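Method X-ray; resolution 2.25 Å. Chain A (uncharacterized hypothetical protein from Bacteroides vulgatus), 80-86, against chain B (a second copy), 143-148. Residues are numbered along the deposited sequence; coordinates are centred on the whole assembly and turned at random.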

# COMPACT_ATOMS: atom_id res chain seq x y z
N PHE A 80 -8.13 -0.90 -6.03
CA PHE A 80 -7.36 -0.07 -5.11
C PHE A 80 -7.74 1.39 -5.16
O PHE A 80 -8.42 1.86 -6.07
CB PHE A 80 -5.85 -0.19 -5.43
CG PHE A 80 -5.46 0.32 -6.81
CD1 PHE A 80 -5.23 1.68 -7.03
CD2 PHE A 80 -5.30 -0.56 -7.88
CE1 PHE A 80 -4.91 2.16 -8.30
CE2 PHE A 80 -4.95 -0.09 -9.15
CZ PHE A 80 -4.77 1.27 -9.36
N ARG A 81 -7.23 2.11 -4.20
CA ARG A 81 -7.26 3.56 -4.17
C ARG A 81 -5.80 3.97 -4.00
O ARG A 81 -5.08 3.37 -3.19
CB ARG A 81 -8.20 4.14 -3.09
CG ARG A 81 -8.21 5.66 -3.03
CD ARG A 81 -7.12 6.17 -2.11
NE ARG A 81 -7.34 7.57 -1.76
CZ ARG A 81 -6.61 8.23 -0.88
NH1 ARG A 81 -5.62 7.63 -0.24
NH2 ARG A 81 -6.90 9.49 -0.60
N GLY A 82 -5.37 4.91 -4.83
CA GLY A 82 -4.00 5.43 -4.79
C GLY A 82 -3.94 6.94 -4.73
O GLY A 82 -4.85 7.62 -5.21
N VAL A 83 -2.86 7.47 -4.16
CA VAL A 83 -2.60 8.91 -4.12
C VAL A 83 -1.11 9.05 -4.01
O VAL A 83 -0.48 8.24 -3.34
CB VAL A 83 -3.38 9.70 -2.99
CG1 VAL A 83 -2.87 9.41 -1.57
CG2 VAL A 83 -3.39 11.20 -3.27
N ALA A 84 -0.54 10.08 -4.66
CA ALA A 84 0.88 10.43 -4.54
C ALA A 84 1.18 10.97 -3.13
O ALA A 84 0.38 11.72 -2.56
CB ALA A 84 1.26 11.46 -5.58
N GLN A 85 2.33 10.56 -2.59
CA GLN A 85 2.82 10.93 -1.27
C GLN A 85 4.28 11.37 -1.34
O GLN A 85 4.97 11.06 -2.32
CB GLN A 85 2.67 9.74 -0.30
CG GLN A 85 1.23 9.38 0.09
CD GLN A 85 0.64 10.24 1.17
OE1 GLN A 85 -0.23 11.07 0.92
NE2 GLN A 85 1.06 10.05 2.40
N PHE A 86 4.74 12.07 -0.30
CA PHE A 86 6.13 12.53 -0.24
C PHE A 86 6.87 11.89 0.91
O PHE A 86 6.32 11.77 2.02
CB PHE A 86 6.20 14.06 -0.14
CG PHE A 86 5.47 14.75 -1.27
CD1 PHE A 86 5.94 14.67 -2.58
CD2 PHE A 86 4.28 15.44 -1.03
CE1 PHE A 86 5.25 15.29 -3.63
CE2 PHE A 86 3.59 16.05 -2.09
CZ PHE A 86 4.09 15.98 -3.38
N ALA B 143 -2.41 3.66 8.45
CA ALA B 143 -2.09 4.38 7.21
C ALA B 143 -2.17 5.90 7.44
O ALA B 143 -2.95 6.37 8.28
CB ALA B 143 -3.04 3.97 6.09
N THR B 144 -1.27 6.64 6.75
CA THR B 144 -1.16 8.11 6.81
C THR B 144 -1.37 8.71 5.43
O THR B 144 -0.99 9.84 5.20
CB THR B 144 0.21 8.53 7.37
OG1 THR B 144 1.23 8.02 6.51
CG2 THR B 144 0.43 8.07 8.83
N ASP B 145 -2.01 7.98 4.52
CA ASP B 145 -2.28 8.47 3.16
C ASP B 145 -3.75 8.99 3.01
O ASP B 145 -4.21 9.17 1.90
CB ASP B 145 -1.99 7.34 2.14
CG ASP B 145 -2.79 6.06 2.33
OD1 ASP B 145 -3.57 5.98 3.31
OD2 ASP B 145 -2.61 5.13 1.52
N PHE B 146 -4.46 9.20 4.14
CA PHE B 146 -5.85 9.65 4.20
C PHE B 146 -6.83 8.58 3.74
O PHE B 146 -7.95 8.90 3.35
CB PHE B 146 -6.12 10.97 3.47
CG PHE B 146 -6.10 12.10 4.47
CD1 PHE B 146 -4.91 12.72 4.82
CD2 PHE B 146 -7.26 12.46 5.15
CE1 PHE B 146 -4.90 13.75 5.75
CE2 PHE B 146 -7.24 13.48 6.10
CZ PHE B 146 -6.05 14.09 6.42
N SER B 147 -6.42 7.30 3.84
CA SER B 147 -7.30 6.15 3.68
C SER B 147 -7.79 5.84 5.10
O SER B 147 -7.05 6.04 6.06
CB SER B 147 -6.60 4.97 3.01
OG SER B 147 -5.57 4.48 3.85
N ALA B 148 -9.06 5.43 5.25
CA ALA B 148 -9.66 5.23 6.56
C ALA B 148 -10.61 4.04 6.58
O ALA B 148 -11.03 3.56 5.53
CB ALA B 148 -10.40 6.50 6.96
O HOH W 1 -5.07 11.75 0.43
O HOH W 2 -4.15 5.40 -0.62
O HOH W 3 -1.86 12.20 2.99

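The contact is organised around one direct hydrogen bond, from a strand side chain to a loop carbonyl. Arg A81 NH1 donates to Asp B145 O at 3.0 Å with an N-H...O angle of 172°, so the proton points almost straight at its acceptor. The carbonyl lies at the edge of the guanidinium, near its plane, which is where the N-H bonds of an arginine are directed. The acceptor belongs to the backbone, so the direct bond depends on the path of the loop and not on a carboxylate.

The carboxylate is nevertheless close by. Arg A81 NH1 stands 4.3 Å from Asp B145 OD2, too far for a salt bridge, and a water spans the gap: water 2 accepts from Arg A81 NH1 at 2.7 Å and lies 2.7 Å from Asp B145 OD2, to which it can donate. Water 1 repeats the pattern on the other terminal nitrogen, accepting from Arg A81 NH2 at 3.1 Å and donating to Asp B145 O at 3.1 Å. That single carbonyl therefore accepts two hydrogen bonds, one from the arginine and one from a water that the arginine also holds. Arg A81 NE and NH2 are also hydrogen-bonded elsewhere in the structure, which helps to hold the guanidinium in place.

The loop, for its part, is braced from within. Asp B145, with chi1 in the p well, places its OD1 within reach of the residue two places further on, where it accepts from Ser B147 OG at 2.6 Å and from Ser B147 N at 3.2 Å. One carboxylate thus ties the turn together through OD1 while OD2 faces the bridging water. Between these two residues Phe B146 adopts a positive phi of 70°, and its ring leads away from the strand.

Further along, Gln A85 meets the loop near Thr B144. Water 3 donates to Gln A85 OE1 at 2.9 Å and, weakly, to Thr B144 O at 3.3 Å. The amide also packs on Asp B145, with Gln A85 CD 4.0 Å from Asp B145 CB.

Apolar packing is modest. Val A83 sits between the two polar residues in sequence and brings its CG1 to 3.7 Å from Asp B145 O and 4.3 Å from Asp B145 CB. The strand's alternation sets the spacing: Arg A81, Val A83 and Gln A85 all point CA-to-CB toward the loop, and the residues between them make no contact with it. The rule is economical: three alternate strand positions converge on Asp B145, and most of the 218 Å² buried between the stretches falls on Arg A81, Gln A85 and Asp B145, with waters bridging the polar groups.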